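Local structure of putative vitamin-B12 independent methionine synthase family protein (Listeria monocytogenes, 1YPX) at residues L58-D63 and V132-I137. The protein is probably a zinc-dependent enzyme of the cobalamin-independent methionine synthase family, transferring a methyl group from a methyltetrahydrofolate to homocysteine. Numbering follows the deposited sequence.
Sequences LKSITD and VAKQTI
Thr-62 meets Lys-134 helped by its chi1 of 64°, which places OG1 between the backbone N and the carbonyl carbon and leaves the methyl CG2 anti to that carbon, while Lys-134 carries CG anti to its own backbone N (chi1 -179°). The two side chains run side by side in the same direction, and the methyl CG2 of Thr-62 rests 3.8 Å from CB of Lys-134. A beta-branched threonine suits the spot: its methyl covers the base of the lysine as its hydroxyl OG1 turns to the backbone of Gly-13 and Gly-64.

Parallel strand pairing holds the backbones. Val-132 N donates to Lys-59 O at 3.1 Å, and Ile-61 N to Val-132 O at 2.9 Å. Lys-134 N follows with a bond to Ile-61 O at 2.8 Å, almost straight at the hydrogen (178°). Ser-60 thus pairs with Val-132 and Ile-61 with Ala-133, joining the first two strands of the parallel sheet in a TIM-barrel-like fold. On the face of Ile-61 and Ala-133, apolar side chains fit against helices 35-56 and 116-127, the small alanine lying against Phe-120 and Leu-123. At the far end a water donates to Gln-135 OE1 (2.9 Å) and, weakly, to Asp-63 OD2.

Ser-60 occupies the other face, its OG hydrogen-bonded to Asp-10 OD1, while the long, extended chain of Lys-134 carries NZ to His-11 O, Gln-185 OE1 and Tyr-183 OH. Three hydrogen bonds to oxygen thus grip NZ of this buried lysine and fix its position inside the barrel, a reach that suits so long a side chain.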
loop_
_atom_site.group_PDB
_atom_site.type_symbol
_atom_site.label_atom_id
_atom_site.label_comp_id
_atom_site.label_asym_id
_atom_site.label_seq_id
_atom_site.Cartn_x
_atom_site.Cartn_y
_atom_site.Cartn_z
ATOM N N LEU A 58 6.507 -9.995 12.775
ATOM C CA LEU A 58 5.746 -9.751 11.559
ATOM C C LEU A 58 5.732 -10.972 10.641
ATOM O O LEU A 58 6.696 -11.733 10.580
ATOM C CB LEU A 58 6.331 -8.536 10.842
ATOM C CG LEU A 58 5.746 -7.157 11.193
ATOM C CD1 LEU A 58 5.152 -7.106 12.606
ATOM C CD2 LEU A 58 6.848 -6.129 11.026
ATOM N N LYS A 59 4.614 -11.178 9.959
ATOM C CA LYS A 59 4.507 -12.307 9.048
ATOM C C LYS A 59 4.704 -11.778 7.627
ATOM O O LYS A 59 5.348 -12.421 6.790
ATOM C CB LYS A 59 3.143 -12.998 9.184
ATOM C CG LYS A 59 3.054 -14.322 8.427
ATOM C CD LYS A 59 1.741 -15.048 8.683
ATOM C CE LYS A 59 1.786 -16.501 8.176
ATOM N NZ LYS A 59 2.659 -17.391 9.015
ATOM N N SER A 60 4.161 -10.592 7.364
ATOM C CA SER A 60 4.316 -9.980 6.058
ATOM C C SER A 60 5.591 -9.146 6.123
ATOM O O SER A 60 5.808 -8.411 7.091
ATOM C CB SER A 60 3.114 -9.091 5.721
ATOM O OG SER A 60 3.170 -7.875 6.440
ATOM N N ILE A 61 6.437 -9.281 5.100
ATOM C CA ILE A 61 7.710 -8.565 5.028
ATOM C C ILE A 61 7.825 -7.751 3.724
ATOM O O ILE A 61 7.449 -8.224 2.646
ATOM C CB ILE A 61 8.928 -9.580 5.159
ATOM C CG1 ILE A 61 9.121 -10.041 6.618
ATOM C CG2 ILE A 61 10.220 -8.916 4.763
ATOM C CD1 ILE A 61 8.035 -10.966 7.202
ATOM N N THR A 62 8.332 -6.522 3.833
ATOM C CA THR A 62 8.500 -5.635 2.672
ATOM C C THR A 62 9.963 -5.262 2.466
ATOM O O THR A 62 10.842 -5.763 3.156
ATOM C CB THR A 62 7.709 -4.303 2.839
ATOM O OG1 THR A 62 8.240 -3.561 3.947
ATOM C CG2 THR A 62 6.225 -4.575 3.076
ATOM N N ASP A 63 10.230 -4.384 1.513
ATOM C CA ASP A 63 11.599 -3.973 1.314
ATOM C C ASP A 63 11.716 -2.534 1.820
ATOM O O ASP A 63 12.663 -1.812 1.505
ATOM C CB ASP A 63 12.026 -4.136 -0.165
ATOM C CG ASP A 63 11.441 -3.080 -1.093
ATOM O OD1 ASP A 63 10.659 -2.209 -0.642
ATOM O OD2 ASP A 63 11.779 -3.131 -2.297
ATOM N N VAL A 132 5.514 -14.161 4.214
ATOM C CA VAL A 132 4.973 -13.718 2.933
ATOM C C VAL A 132 5.534 -12.362 2.508
ATOM O O VAL A 132 5.559 -11.412 3.286
ATOM C CB VAL A 132 3.423 -13.632 2.958
ATOM C CG1 VAL A 132 2.919 -13.125 1.616
ATOM C CG2 VAL A 132 2.820 -14.990 3.255
ATOM N N ALA A 133 5.985 -12.276 1.265
ATOM C CA ALA A 133 6.537 -11.030 0.752
ATOM C C ALA A 133 5.403 -10.097 0.345
ATOM O O ALA A 133 4.538 -10.483 -0.432
ATOM C CB ALA A 133 7.448 -11.303 -0.449
ATOM N N LYS A 134 5.405 -8.879 0.872
ATOM C CA LYS A 134 4.374 -7.910 0.536
ATOM C C LYS A 134 4.962 -6.852 -0.406
ATOM O O LYS A 134 6.041 -6.315 -0.152
ATOM C CB LYS A 134 3.840 -7.257 1.816
ATOM C CG LYS A 134 2.731 -6.233 1.603
ATOM C CD LYS A 134 2.166 -5.743 2.935
ATOM C CE LYS A 134 1.102 -4.672 2.741
ATOM N NZ LYS A 134 0.471 -4.263 4.032
ATOM N N GLN A 135 4.269 -6.575 -1.502
ATOM C CA GLN A 135 4.729 -5.581 -2.468
ATOM C C GLN A 135 3.712 -4.436 -2.523
ATOM O O GLN A 135 2.509 -4.682 -2.568
ATOM C CB GLN A 135 4.888 -6.235 -3.857
ATOM C CG GLN A 135 5.138 -5.274 -5.032
ATOM C CD GLN A 135 6.451 -4.525 -4.920
ATOM O OE1 GLN A 135 7.525 -5.090 -5.094
ATOM N NE2 GLN A 135 6.365 -3.242 -4.636
ATOM N N THR A 136 4.185 -3.195 -2.501
ATOM C CA THR A 136 3.293 -2.040 -2.550
ATOM C C THR A 136 3.556 -1.207 -3.805
ATOM O O THR A 136 4.706 -0.945 -4.156
ATOM C CB THR A 136 3.506 -1.081 -1.314
ATOM O OG1 THR A 136 4.783 -0.424 -1.419
ATOM C CG2 THR A 136 3.474 -1.859 -0.001
ATOM N N ILE A 137 2.493 -0.803 -4.485
ATOM C CA ILE A 137 2.631 0.049 -5.654
ATOM C C ILE A 137 1.500 1.047 -5.517
ATOM O O ILE A 137 0.566 0.819 -4.749
ATOM C CB ILE A 137 2.464 -0.721 -7.012
ATOM C CG1 ILE A 137 1.034 -1.254 -7.146
ATOM C CG2 ILE A 137 3.454 -1.885 -7.091
ATOM C CD1 ILE A 137 0.801 -2.011 -8.433
HETATM O O HOH W 1 9.644 -5.177 -3.085
#